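PDB 3DIP: enolase from Unidentified, which probably abstracts an alpha proton from a carboxylate substrate, as in the mandelate racemase/muconate lactonizing group of the enolase superfamily, its own substrate being unassigned. Local coordinates for residues Leu9-Arg13 against Glu45-His49; Gly276-Phe280 against Glu304-Ile308; Phe203-Arg207 against Leu236-Val241; Ala229-Asn234 against Leu260-Ala266; Phe183-His189 against Leu223-Ala228. All blocks are in the same frame, centred on the assembly; numbering follows the deposited sequence.

Overall arrangement
Interaction 1 lies in the N-terminal domain, the other four in the barrel domain. Interactions 1 and 3 sit on opposite sides of the chain's centre. Interaction 1 is buried and the most polar, with a salt bridge and a Thr-His hydrogen bond. The others are partly buried. Interaction 2 joins two barrel helices through a carboxylate at a helix start. Interaction 3 is an apolar cluster around Phe203 and Tyr239, edged by an arginine, and interaction 4 is mostly apolar. Interactions 4 and 5 share helix 226-235 and touch where Ile232 meets Trp224. Interaction 5 packs a loop around that indole, at the helix start. Interactions 1 and 2 touch the second subunit, interactions 4 and 5 the fourth.

Interaction 1: residues Leu9-Arg13 against Glu45-His49; sequences LRTIR and EAVLH
A salt bridge leads this contact: Arg13 NE donates to Glu45 OE1 at 2.8 Å. Arg13 is m, t, m; Glu45 is t, t. Thr11 OG1 and His49 NE2 hydrogen-bond at 2.8 Å. Thr11 is p in chi1; His49 is m, with chi2 near -67°. The other ring nitrogen, His49 ND1, bonds to Ser398 on strand 394-399. Water 1 joins Thr11 OG1 (2.8 Å) to Glu45 OE1 (2.6 Å). Glu45 also pairs with Arg396.

Segment 9-13 is extended and 45-49 is helical, with a pi-type turn at 47-49. Their axes run nearly antiparallel, at 169° and 9.3 Å. CA atoms pair Thr11 with Glu45 (6.6 Å) and Leu9 with His49 (7.9 Å). The CA-to-CB bonds of Leu9, Thr11 and Arg13 point toward the helix; those of Arg10 and Ile12 point away. Apolar packing follows: Thr11 CG2 meets Leu48 CD1 at 3.5 Å, and Leu9 CD2 lies 4.2 Å from Leu48 CB.

This is a helix on one face of the antiparallel sheet, as in the N-terminal domain of the enolase superfamily. The chemistry implies that the helix is held to the sheet by directional polar bonds as well as by leucine packing.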
# COMPACT_ATOMS: atom_id res chain seq x y z
N LEU A 9 4.49 43.66 24.92
CA LEU A 9 4.12 42.29 25.25
C LEU A 9 4.37 42.08 26.73
O LEU A 9 5.47 42.33 27.22
CB LEU A 9 4.92 41.30 24.40
CG LEU A 9 4.58 39.81 24.41
CD1 LEU A 9 5.36 39.09 23.32
CD2 LEU A 9 4.89 39.17 25.75
N ARG A 10 3.33 41.64 27.44
CA ARG A 10 3.41 41.46 28.89
C ARG A 10 3.05 40.02 29.28
O ARG A 10 2.14 39.43 28.70
CB ARG A 10 2.48 42.47 29.60
CG ARG A 10 2.37 42.33 31.12
CD ARG A 10 1.75 43.57 31.78
NE ARG A 10 0.50 43.97 31.12
CZ ARG A 10 0.36 44.99 30.27
NH1 ARG A 10 1.39 45.76 29.95
NH2 ARG A 10 -0.82 45.23 29.74
N THR A 11 3.78 39.47 30.24
CA THR A 11 3.43 38.19 30.81
C THR A 11 3.17 38.33 32.29
O THR A 11 3.83 39.12 32.98
CB THR A 11 4.53 37.15 30.60
OG1 THR A 11 5.77 37.67 31.06
CG2 THR A 11 4.66 36.80 29.13
N ILE A 12 2.20 37.56 32.79
CA ILE A 12 1.88 37.53 34.21
C ILE A 12 1.90 36.09 34.70
O ILE A 12 1.35 35.20 34.05
CB ILE A 12 0.51 38.20 34.47
CG1 ILE A 12 0.58 39.67 34.06
CG2 ILE A 12 0.10 38.03 35.93
CD1 ILE A 12 -0.75 40.32 33.78
N ARG A 13 2.57 35.86 35.82
CA ARG A 13 2.58 34.56 36.48
C ARG A 13 2.20 34.75 37.95
O ARG A 13 2.63 35.72 38.58
CB ARG A 13 3.96 33.91 36.38
CG ARG A 13 4.31 33.42 35.00
CD ARG A 13 5.43 32.38 35.02
NE ARG A 13 6.71 32.95 35.40
CZ ARG A 13 7.31 32.77 36.57
NH1 ARG A 13 8.48 33.35 36.81
NH2 ARG A 13 6.75 32.02 37.50
N GLU A 45 7.53 32.05 29.38
CA GLU A 45 7.89 33.45 29.67
C GLU A 45 9.20 33.82 28.98
O GLU A 45 9.27 34.84 28.28
CB GLU A 45 8.04 33.65 31.19
CG GLU A 45 8.05 35.09 31.68
CD GLU A 45 8.51 35.16 33.13
OE1 GLU A 45 7.64 35.23 34.05
OE2 GLU A 45 9.75 35.10 33.35
N ALA A 46 10.22 32.97 29.15
CA ALA A 46 11.51 33.19 28.51
C ALA A 46 11.41 33.30 26.99
O ALA A 46 11.95 34.24 26.39
CB ALA A 46 12.51 32.13 28.94
N VAL A 47 10.68 32.37 26.36
CA VAL A 47 10.45 32.41 24.91
C VAL A 47 9.80 33.75 24.50
O VAL A 47 10.27 34.45 23.58
CB VAL A 47 9.56 31.21 24.39
CG1 VAL A 47 9.25 31.34 22.91
CG2 VAL A 47 10.24 29.84 24.66
N LEU A 48 8.74 34.11 25.22
CA LEU A 48 7.98 35.29 24.90
C LEU A 48 8.85 36.54 24.91
O LEU A 48 8.75 37.37 24.01
CB LEU A 48 6.79 35.43 25.85
CG LEU A 48 5.67 34.41 25.57
CD1 LEU A 48 4.82 34.20 26.82
CD2 LEU A 48 4.83 34.83 24.35
N HIS A 49 9.75 36.64 25.90
CA HIS A 49 10.58 37.83 26.07
C HIS A 49 11.91 37.81 25.32
O HIS A 49 12.26 38.79 24.68
CB HIS A 49 10.73 38.19 27.56
CG HIS A 49 9.45 38.63 28.19
ND1 HIS A 49 8.81 39.81 27.84
CD2 HIS A 49 8.67 38.05 29.13
CE1 HIS A 49 7.70 39.93 28.54
NE2 HIS A 49 7.58 38.87 29.33
O HOH W 1 5.84 37.01 33.73
O HOH W 2 11.08 35.29 36.10

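Interaction 2: residues Gly276-Phe280 against Glu304-Ile308; sequences GTRRF and EGRKI
Two barrel helices meet here: 277-285, entered through the N-cap Gly276, and 302-314. CA atoms pair Gly276 with Glu304 (6.6 Å) and Thr277 with Ile308 (5.9 Å). Gly276 has phi/psi of 85/153; the other nine residues are helical.

Glu304 (chi1 t, chi2 p) comes first. Its OE2 accepts from Thr277 N at 3.1 Å and lies 3.4 Å from Gly276 CA. Its OE1 takes a weak salt-bridge hydrogen bond from Lys307 NZ at 3.1 Å. Lys307 (chi1 m) sets its CB 3.6 Å from Thr277 CG2, and its amine has its stronger partner in Glu313 of the third subunit. Ile308 (m, t) closes the contact. Its CD1 lies over the face of the Phe280 ring, 3.9 Å from the centroid, in a CH-pi contact. Phe280 (chi1 m) also packs on Val292 and Leu294.

Neighbouring outer helices packed side by side are characteristic of a TIM-type barrel. The chemistry implies a carboxylate satisfying a backbone NH in the first turn of the neighbouring helix, above an apolar base.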
# COMPACT_ATOMS: atom_id res chain seq x y z
N GLY A 276 0.22 21.48 15.74
CA GLY A 276 0.51 21.71 14.32
C GLY A 276 -0.35 20.85 13.44
O GLY A 276 -0.77 19.78 13.86
N THR A 277 -0.60 21.31 12.22
CA THR A 277 -1.47 20.61 11.28
C THR A 277 -0.89 19.28 10.84
O THR A 277 -1.64 18.33 10.60
CB THR A 277 -1.86 21.49 10.03
OG1 THR A 277 -0.67 21.92 9.34
CG2 THR A 277 -2.66 22.71 10.45
N ARG A 278 0.44 19.20 10.77
CA ARG A 278 1.10 17.98 10.30
C ARG A 278 0.68 16.72 11.12
O ARG A 278 0.23 15.71 10.53
CB ARG A 278 2.62 18.15 10.34
CG ARG A 278 3.40 16.98 9.76
CD ARG A 278 4.24 17.40 8.55
NE ARG A 278 3.44 17.76 7.38
CZ ARG A 278 2.81 16.87 6.62
NH1 ARG A 278 2.11 17.29 5.56
NH2 ARG A 278 2.87 15.56 6.89
N ARG A 279 0.83 16.78 12.44
CA ARG A 279 0.54 15.63 13.28
C ARG A 279 -0.94 15.24 13.21
O ARG A 279 -1.25 14.05 13.13
CB ARG A 279 1.01 15.83 14.75
CG ARG A 279 2.48 15.40 15.03
CD ARG A 279 2.68 13.89 14.80
NE ARG A 279 4.07 13.44 14.96
CZ ARG A 279 4.62 12.43 14.27
NH1 ARG A 279 3.91 11.77 13.35
NH2 ARG A 279 5.89 12.09 14.49
N PHE A 280 -1.84 16.23 13.18
CA PHE A 280 -3.28 15.97 13.05
C PHE A 280 -3.60 15.39 11.68
O PHE A 280 -4.35 14.42 11.56
CB PHE A 280 -4.11 17.23 13.33
CG PHE A 280 -4.17 17.60 14.79
CD1 PHE A 280 -5.21 17.14 15.60
CD2 PHE A 280 -3.15 18.34 15.37
CE1 PHE A 280 -5.24 17.44 16.96
CE2 PHE A 280 -3.17 18.64 16.74
CZ PHE A 280 -4.21 18.19 17.54
N GLU A 304 -4.24 27.94 13.95
CA GLU A 304 -3.87 26.58 13.67
C GLU A 304 -5.06 25.65 13.99
O GLU A 304 -5.35 24.73 13.23
CB GLU A 304 -2.62 26.22 14.48
CG GLU A 304 -1.84 25.00 13.98
CD GLU A 304 -1.01 25.26 12.72
OE1 GLU A 304 -1.15 26.34 12.09
OE2 GLU A 304 -0.21 24.36 12.33
N GLY A 305 -5.75 25.93 15.09
CA GLY A 305 -6.94 25.18 15.45
C GLY A 305 -8.01 25.26 14.37
O GLY A 305 -8.74 24.29 14.13
N ARG A 306 -8.10 26.42 13.72
CA ARG A 306 -9.04 26.61 12.63
C ARG A 306 -8.64 25.72 11.44
O ARG A 306 -9.50 25.12 10.79
CB ARG A 306 -9.09 28.08 12.20
CG ARG A 306 -10.13 28.36 11.16
CD ARG A 306 -10.28 29.83 10.81
NE ARG A 306 -9.09 30.43 10.21
CZ ARG A 306 -8.99 31.72 9.88
NH1 ARG A 306 -10.01 32.54 10.11
NH2 ARG A 306 -7.87 32.19 9.33
N LYS A 307 -7.35 25.66 11.16
CA LYS A 307 -6.86 24.75 10.15
C LYS A 307 -7.10 23.27 10.53
O LYS A 307 -7.43 22.45 9.66
CB LYS A 307 -5.38 24.99 9.87
CG LYS A 307 -5.09 26.29 9.11
CD LYS A 307 -3.63 26.34 8.67
CE LYS A 307 -2.76 27.21 9.56
NZ LYS A 307 -1.34 27.21 9.08
N ILE A 308 -6.95 22.96 11.82
CA ILE A 308 -7.15 21.60 12.33
C ILE A 308 -8.64 21.18 12.26
O ILE A 308 -8.95 20.06 11.88
CB ILE A 308 -6.55 21.41 13.73
CG1 ILE A 308 -5.02 21.43 13.65
CG2 ILE A 308 -7.02 20.10 14.34
CD1 ILE A 308 -4.30 21.65 15.01

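Interaction 3: residues Phe203-Arg207 against Leu236-Val241; sequences FRKIR and LADYGV
The apolar centre is Phe203, on helix 193-210. Its chi1 is m, and its CA-to-CB bond points toward segment 236-241. Leu236 CD2 sits over the ring face, 3.5 Å from the Phe203 centroid and 11° off the normal, a close CH-pi contact. Leu236 is m, t. Phe203 CE1 lies 4.0 Å from Val241 CG1. The Phe203 ring continues inward to Ile216 and Cys218 on strand 215-219.

Tyr239 comes next, with chi1 m. Phe203 CB lies over its ring face, 4.0 Å from the centroid, a second CH-pi contact. The CA atoms of Phe203 and Tyr239 are 6.5 Å apart. Further out, Arg204 CB is 4.2 Å from Tyr239 CE1. The Arg204 guanidinium leads away to Glu201.

Segment 203-207 is helical. In the other segment, 237-239 is a 3-10 turn, with Tyr239 N bonded to Leu236 O at 3.0 Å. Gly240 follows at phi/psi 54/48.

The polar edge belongs to Arg207 (m, m, t). Tyr239 O accepts from both Arg207 NE (2.8 Å) and Arg207 NH2 (2.7 Å). Arg207 NH1 bonds to Gly211 O and Ile214 O.

The arrangement joins a barrel helix to the turn between helix 226-235 and the following strand, 243-245, in a beta/alpha barrel. Its chemistry implies that the arginine ties the turn through one backbone carbonyl, Tyr239 O, while the apolar cluster around Phe203 and Tyr239 fills the space within.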
# COMPACT_ATOMS: atom_id res chain seq x y z
N PHE A 203 -16.93 2.35 35.84
CA PHE A 203 -17.76 2.26 34.65
C PHE A 203 -19.03 1.48 34.96
O PHE A 203 -20.12 1.87 34.53
CB PHE A 203 -16.98 1.64 33.47
CG PHE A 203 -15.84 2.50 32.99
CD1 PHE A 203 -16.06 3.53 32.08
CD2 PHE A 203 -14.55 2.30 33.49
CE1 PHE A 203 -15.02 4.34 31.65
CE2 PHE A 203 -13.50 3.11 33.07
CZ PHE A 203 -13.73 4.13 32.14
N ARG A 204 -18.87 0.39 35.71
CA ARG A 204 -19.99 -0.43 36.19
C ARG A 204 -20.97 0.43 37.03
O ARG A 204 -22.18 0.40 36.81
CB ARG A 204 -19.47 -1.61 37.01
CG ARG A 204 -20.41 -2.84 37.05
CD ARG A 204 -19.91 -3.94 38.04
NE ARG A 204 -19.63 -3.39 39.37
CZ ARG A 204 -20.56 -2.89 40.21
NH1 ARG A 204 -21.86 -2.87 39.87
NH2 ARG A 204 -20.19 -2.40 41.39
N LYS A 205 -20.42 1.22 37.96
CA LYS A 205 -21.24 2.07 38.83
C LYS A 205 -22.07 3.08 38.05
O LYS A 205 -23.28 3.23 38.32
CB LYS A 205 -20.37 2.77 39.85
CG LYS A 205 -19.80 1.81 40.89
CD LYS A 205 -19.06 2.58 41.98
CE LYS A 205 -18.69 1.66 43.16
NZ LYS A 205 -17.46 2.17 43.83
N ILE A 206 -21.44 3.74 37.06
CA ILE A 206 -22.12 4.75 36.25
C ILE A 206 -23.28 4.10 35.53
O ILE A 206 -24.39 4.63 35.53
CB ILE A 206 -21.16 5.46 35.25
CG1 ILE A 206 -20.11 6.29 36.00
CG2 ILE A 206 -21.95 6.36 34.26
CD1 ILE A 206 -18.85 6.64 35.19
N ARG A 207 -23.01 2.95 34.92
CA ARG A 207 -24.07 2.24 34.22
C ARG A 207 -25.18 1.80 35.18
O ARG A 207 -26.36 2.04 34.89
CB ARG A 207 -23.52 1.08 33.40
CG ARG A 207 -22.71 1.51 32.15
CD ARG A 207 -23.48 2.44 31.20
NE ARG A 207 -22.62 2.88 30.10
CZ ARG A 207 -22.77 4.01 29.41
NH1 ARG A 207 -23.75 4.85 29.73
NH2 ARG A 207 -21.93 4.31 28.43
N LEU A 236 -13.32 -2.36 28.02
CA LEU A 236 -14.34 -1.32 28.09
C LEU A 236 -15.50 -1.55 27.13
O LEU A 236 -16.49 -0.83 27.19
CB LEU A 236 -13.75 0.06 27.82
CG LEU A 236 -12.77 0.70 28.80
CD1 LEU A 236 -12.08 1.88 28.13
CD2 LEU A 236 -13.46 1.14 30.12
N ALA A 237 -15.39 -2.54 26.24
CA ALA A 237 -16.45 -2.76 25.23
C ALA A 237 -17.88 -2.76 25.81
O ALA A 237 -18.79 -2.17 25.22
CB ALA A 237 -16.20 -4.06 24.43
N ASP A 238 -18.05 -3.42 26.95
CA ASP A 238 -19.38 -3.66 27.52
C ASP A 238 -19.99 -2.45 28.21
O ASP A 238 -21.17 -2.47 28.59
CB ASP A 238 -19.35 -4.86 28.48
CG ASP A 238 -19.20 -6.20 27.74
OD1 ASP A 238 -19.60 -6.31 26.55
OD2 ASP A 238 -18.66 -7.15 28.37
N TYR A 239 -19.22 -1.38 28.34
CA TYR A 239 -19.71 -0.19 29.00
C TYR A 239 -20.15 0.88 28.02
O TYR A 239 -20.66 1.92 28.42
CB TYR A 239 -18.71 0.31 30.05
CG TYR A 239 -18.39 -0.80 31.03
CD1 TYR A 239 -19.32 -1.19 32.00
CD2 TYR A 239 -17.19 -1.50 30.93
CE1 TYR A 239 -19.05 -2.26 32.88
CE2 TYR A 239 -16.91 -2.56 31.81
CZ TYR A 239 -17.84 -2.93 32.77
OH TYR A 239 -17.54 -3.97 33.60
N GLY A 240 -19.98 0.59 26.72
CA GLY A 240 -20.41 1.51 25.66
C GLY A 240 -19.84 2.92 25.80
O GLY A 240 -20.59 3.89 25.72
N VAL A 241 -18.53 3.01 26.02
CA VAL A 241 -17.85 4.30 26.18
C VAL A 241 -17.94 5.05 24.87
O VAL A 241 -17.89 4.43 23.81
CB VAL A 241 -16.36 4.17 26.61
CG1 VAL A 241 -16.24 3.51 27.98
CG2 VAL A 241 -15.48 3.46 25.52

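Interaction 4: residues Ala229-Asn234 against Leu260-Ala266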
# COMPACT_ATOMS: atom_id res chain seq x y z
N ALA A 229 -2.87 -0.88 26.44
CA ALA A 229 -3.99 -0.09 25.91
C ALA A 229 -5.06 -0.97 25.23
O ALA A 229 -6.27 -0.75 25.41
CB ALA A 229 -3.49 1.00 24.96
N ALA A 230 -4.62 -1.95 24.46
CA ALA A 230 -5.51 -2.88 23.81
C ALA A 230 -6.37 -3.62 24.84
O ALA A 230 -7.57 -3.80 24.64
CB ALA A 230 -4.71 -3.86 22.92
N ARG A 231 -5.73 -4.04 25.93
CA ARG A 231 -6.37 -4.76 27.02
C ARG A 231 -7.42 -3.88 27.70
O ARG A 231 -8.52 -4.35 28.01
CB ARG A 231 -5.31 -5.25 28.01
CG ARG A 231 -5.92 -5.82 29.29
CD ARG A 231 -4.92 -6.57 30.16
NE ARG A 231 -4.81 -7.96 29.76
CZ ARG A 231 -4.12 -8.88 30.44
NH1 ARG A 231 -3.49 -8.55 31.57
NH2 ARG A 231 -4.07 -10.14 29.99
N ILE A 232 -7.10 -2.61 27.95
CA ILE A 232 -8.07 -1.69 28.50
C ILE A 232 -9.21 -1.42 27.50
O ILE A 232 -10.38 -1.61 27.84
CB ILE A 232 -7.41 -0.40 29.03
CG1 ILE A 232 -6.51 -0.71 30.22
CG2 ILE A 232 -8.46 0.65 29.43
CD1 ILE A 232 -5.54 0.43 30.54
N CYS A 233 -8.89 -1.02 26.27
CA CYS A 233 -9.90 -0.83 25.22
C CYS A 233 -10.85 -1.98 25.01
O CYS A 233 -12.05 -1.76 24.91
CB CYS A 233 -9.25 -0.52 23.88
SG CYS A 233 -8.58 1.09 23.87
N ASN A 234 -10.34 -3.21 24.92
CA ASN A 234 -11.20 -4.36 24.81
C ASN A 234 -12.11 -4.49 26.04
O ASN A 234 -13.31 -4.69 25.90
CB ASN A 234 -10.41 -5.66 24.59
CG ASN A 234 -9.87 -5.80 23.18
OD1 ASN A 234 -8.82 -6.38 22.99
ND2 ASN A 234 -10.57 -5.27 22.21
N LEU A 260 -3.93 -0.27 17.17
CA LEU A 260 -4.87 -0.37 18.27
C LEU A 260 -6.33 -0.27 17.82
O LEU A 260 -7.18 -1.10 18.22
CB LEU A 260 -4.61 0.75 19.30
CG LEU A 260 -5.65 0.84 20.42
CD1 LEU A 260 -5.69 -0.48 21.23
CD2 LEU A 260 -5.37 2.03 21.33
N ARG A 261 -6.62 0.76 17.02
CA ARG A 261 -7.98 1.03 16.59
C ARG A 261 -8.46 -0.09 15.67
O ARG A 261 -9.60 -0.50 15.73
CB ARG A 261 -8.06 2.41 15.91
CG ARG A 261 -9.43 2.80 15.45
CD ARG A 261 -9.47 4.24 14.92
NE ARG A 261 -10.78 4.53 14.37
CZ ARG A 261 -11.15 4.26 13.11
NH1 ARG A 261 -12.39 4.52 12.71
NH2 ARG A 261 -10.26 3.75 12.25
N ARG A 262 -7.55 -0.58 14.84
CA ARG A 262 -7.84 -1.65 13.90
C ARG A 262 -8.15 -2.99 14.62
O ARG A 262 -9.18 -3.63 14.34
CB ARG A 262 -6.66 -1.79 12.95
CG ARG A 262 -6.79 -2.87 11.89
CD ARG A 262 -5.77 -2.55 10.82
NE ARG A 262 -5.61 -3.59 9.80
CZ ARG A 262 -4.75 -3.50 8.77
NH1 ARG A 262 -3.97 -2.42 8.60
NH2 ARG A 262 -4.68 -4.49 7.89
N GLN A 263 -7.28 -3.38 15.55
CA GLN A 263 -7.41 -4.65 16.25
C GLN A 263 -8.60 -4.72 17.22
O GLN A 263 -9.26 -5.76 17.33
CB GLN A 263 -6.12 -5.00 17.00
CG GLN A 263 -4.95 -5.33 16.11
CD GLN A 263 -5.19 -6.56 15.27
OE1 GLN A 263 -5.64 -6.46 14.12
NE2 GLN A 263 -4.93 -7.73 15.85
N THR A 264 -8.87 -3.62 17.92
CA THR A 264 -9.89 -3.61 18.97
C THR A 264 -11.20 -2.99 18.51
O THR A 264 -12.23 -3.26 19.09
CB THR A 264 -9.42 -2.79 20.23
OG1 THR A 264 -9.34 -1.39 19.91
CG2 THR A 264 -8.07 -3.30 20.74
N ARG A 265 -11.14 -2.13 17.48
CA ARG A 265 -12.29 -1.38 16.98
C ARG A 265 -12.88 -0.40 18.00
O ARG A 265 -14.04 -0.00 17.90
CB ARG A 265 -13.39 -2.32 16.46
CG ARG A 265 -12.98 -3.06 15.21
CD ARG A 265 -13.30 -4.55 15.34
NE ARG A 265 -14.71 -4.74 15.68
CZ ARG A 265 -15.31 -5.92 15.80
NH1 ARG A 265 -16.60 -5.99 16.11
NH2 ARG A 265 -14.61 -7.04 15.62
N ALA A 266 -12.07 -0.02 18.98
CA ALA A 266 -12.53 0.89 20.03
C ALA A 266 -12.62 2.29 19.44
O ALA A 266 -11.90 2.59 18.49
CB ALA A 266 -11.60 0.85 21.23
O HOH W 3 -8.34 -6.95 20.05
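This is a mostly apolar helix-helix contact between neighbouring outer helices of the barrel domain, 226-235 and 254-264. The short segments cross at -45°, with axes 10.2 Å apart. Ala230 and Leu260 have CA atoms 6.1 Å apart, as do Cys233 and Ala266.

Leu260 (t, p) makes most of the apolar contacts and bridges the gap to the small residues Ala229, Ala230 and Cys233. Its CD1 lies 3.5 Å from Ala230 CA, and its CD2 lies 4.2 Å from both Ala229 CB and Cys233 SG. Cys233 CB meets Ala266 CB at 3.8 Å. Leu260 also packs on Ile268 of strand 268-270.

Thr264 faces helix 226-235. Thr264 CG2 is 4.0 Å from Ala230 CB, and Asn234 ND2 is 3.4 Å from Thr264 CB. Thr264 OG1 donates to Leu260 O (2.8 Å). It also accepts from Ala266 N (3.2 Å), and this second bond makes an ST turn. Arg265, with positive phi, is the first residue beyond the helix. At the exposed edge, water 3 links Asn234 OD1 (3.0 Å) to Gln263 O (3.1 Å, weak).

Gln263 also bonds to Arg261 O of the fourth subunit. Adjacent helices packed around a parallel sheet are typical of successive beta-alpha units in an enolase-superfamily barrel.

Interaction 5: residues Phe183-His189 against Leu223-Ala228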
# COMPACT_ATOMS: atom_id res chain seq x y z
N PHE A 183 -2.26 2.85 37.89
CA PHE A 183 -1.67 1.57 37.50
C PHE A 183 -0.45 1.70 36.60
O PHE A 183 0.44 0.86 36.64
CB PHE A 183 -2.71 0.65 36.87
CG PHE A 183 -3.91 0.44 37.73
CD1 PHE A 183 -5.19 0.65 37.22
CD2 PHE A 183 -3.77 0.08 39.07
CE1 PHE A 183 -6.32 0.48 38.04
CE2 PHE A 183 -4.89 -0.09 39.90
CZ PHE A 183 -6.17 0.09 39.39
N ALA A 184 -0.40 2.76 35.81
CA ALA A 184 0.73 3.00 34.92
C ALA A 184 2.03 3.29 35.67
O ALA A 184 3.12 3.06 35.15
CB ALA A 184 0.41 4.12 33.93
N SER A 185 1.93 3.78 36.90
CA SER A 185 3.12 4.00 37.72
C SER A 185 3.72 2.69 38.24
O SER A 185 4.87 2.66 38.66
CB SER A 185 2.83 4.98 38.87
OG SER A 185 2.06 4.34 39.88
N ILE A 186 2.95 1.60 38.19
CA ILE A 186 3.54 0.28 38.41
C ILE A 186 4.39 -0.10 37.18
O ILE A 186 5.54 -0.53 37.30
CB ILE A 186 2.47 -0.81 38.67
CG1 ILE A 186 1.53 -0.39 39.81
CG2 ILE A 186 3.14 -2.20 38.92
CD1 ILE A 186 0.25 -1.22 39.89
N THR A 187 3.78 0.03 36.01
CA THR A 187 4.47 -0.15 34.73
C THR A 187 3.53 0.29 33.62
O THR A 187 2.34 -0.03 33.64
CB THR A 187 4.97 -1.60 34.44
OG1 THR A 187 5.38 -1.68 33.07
CG2 THR A 187 3.89 -2.66 34.70
N PRO A 188 4.05 1.07 32.67
CA PRO A 188 3.19 1.53 31.59
C PRO A 188 2.98 0.47 30.51
O PRO A 188 2.18 0.67 29.63
CB PRO A 188 3.93 2.76 31.03
CG PRO A 188 5.32 2.77 31.66
CD PRO A 188 5.44 1.56 32.56
N HIS A 189 3.65 -0.68 30.62
CA HIS A 189 3.67 -1.67 29.52
C HIS A 189 2.90 -2.96 29.77
O HIS A 189 2.87 -3.86 28.92
CB HIS A 189 5.11 -1.97 29.12
CG HIS A 189 5.87 -0.74 28.76
ND1 HIS A 189 5.62 -0.01 27.62
CD2 HIS A 189 6.87 -0.09 29.41
CE1 HIS A 189 6.44 1.02 27.57
NE2 HIS A 189 7.20 1.00 28.65
N LEU A 223 -0.61 7.31 28.78
CA LEU A 223 0.23 6.65 29.76
C LEU A 223 0.71 5.26 29.35
O LEU A 223 1.68 4.76 29.92
CB LEU A 223 -0.49 6.56 31.11
CG LEU A 223 -0.55 7.90 31.84
CD1 LEU A 223 -1.60 7.86 32.92
CD2 LEU A 223 0.82 8.31 32.41
N TRP A 224 0.06 4.65 28.35
CA TRP A 224 0.21 3.20 28.14
C TRP A 224 0.91 2.75 26.85
O TRP A 224 0.81 3.39 25.81
CB TRP A 224 -1.18 2.57 28.18
CG TRP A 224 -1.84 2.70 29.53
CD1 TRP A 224 -2.84 3.56 29.86
CD2 TRP A 224 -1.54 1.95 30.71
NE1 TRP A 224 -3.19 3.38 31.17
CE2 TRP A 224 -2.41 2.40 31.72
CE3 TRP A 224 -0.62 0.93 31.01
CZ2 TRP A 224 -2.38 1.88 33.04
CZ3 TRP A 224 -0.59 0.41 32.32
CH2 TRP A 224 -1.48 0.88 33.31
N GLY A 225 1.58 1.59 26.94
CA GLY A 225 2.10 0.89 25.78
C GLY A 225 0.99 0.13 25.05
O GLY A 225 -0.16 0.11 25.52
N THR A 226 1.34 -0.50 23.93
CA THR A 226 0.32 -1.06 23.02
C THR A 226 -0.52 -2.19 23.63
O THR A 226 -1.73 -2.25 23.38
CB THR A 226 0.93 -1.55 21.68
OG1 THR A 226 2.02 -2.43 21.95
CG2 THR A 226 1.41 -0.36 20.85
N HIS A 227 0.11 -3.06 24.41
CA HIS A 227 -0.60 -4.19 24.99
C HIS A 227 -1.56 -3.77 26.10
O HIS A 227 -2.73 -4.18 26.12
CB HIS A 227 0.38 -5.28 25.45
CG HIS A 227 -0.03 -5.97 26.71
ND1 HIS A 227 -1.14 -6.79 26.79
CD2 HIS A 227 0.53 -5.97 27.94
CE1 HIS A 227 -1.24 -7.26 28.02
NE2 HIS A 227 -0.24 -6.79 28.74
N ALA A 228 -1.09 -2.92 27.00
CA ALA A 228 -1.93 -2.44 28.07
C ALA A 228 -3.09 -1.64 27.50
O ALA A 228 -4.19 -1.73 28.01
CB ALA A 228 -1.12 -1.63 29.10
O HOH W 4 2.09 -2.65 26.46
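The indole of Trp224 is the main bump. It fills a hollow lined by Phe183, Ala184, Thr187 and Pro188. Ala184 CB rests over one face, 3.8 Å from the centroid of the six-membered ring, a CH-pi contact. Phe183 CB touches Trp224 CH2 at 3.8 Å. Thr187 O lies 3.2 Å from Trp224 CZ3, and Pro188 O meets the ring edge at Trp224 CE3 (3.1 Å). Leu223, beside the indole, packs on the same segment: its CB is 3.8 Å from Ala184 CB, and its O is 3.2 Å from Pro188 CB.

Gly225, the N-cap of helix 226-235, leaves the space that His189 needs. A CB there would clash with His189 ND1. Gly225 N donates to Pro188 O at 2.9 Å. Water 4 bridges His189 O (2.9 Å) and Ala228 N (3.2 Å).

His227 bonds to His190 and meets Phe291 of the fourth subunit. The contact joins the loop after helix 181-184 to the start of helix 226-235, with Phe183 touching Asp195 on helix 193-210.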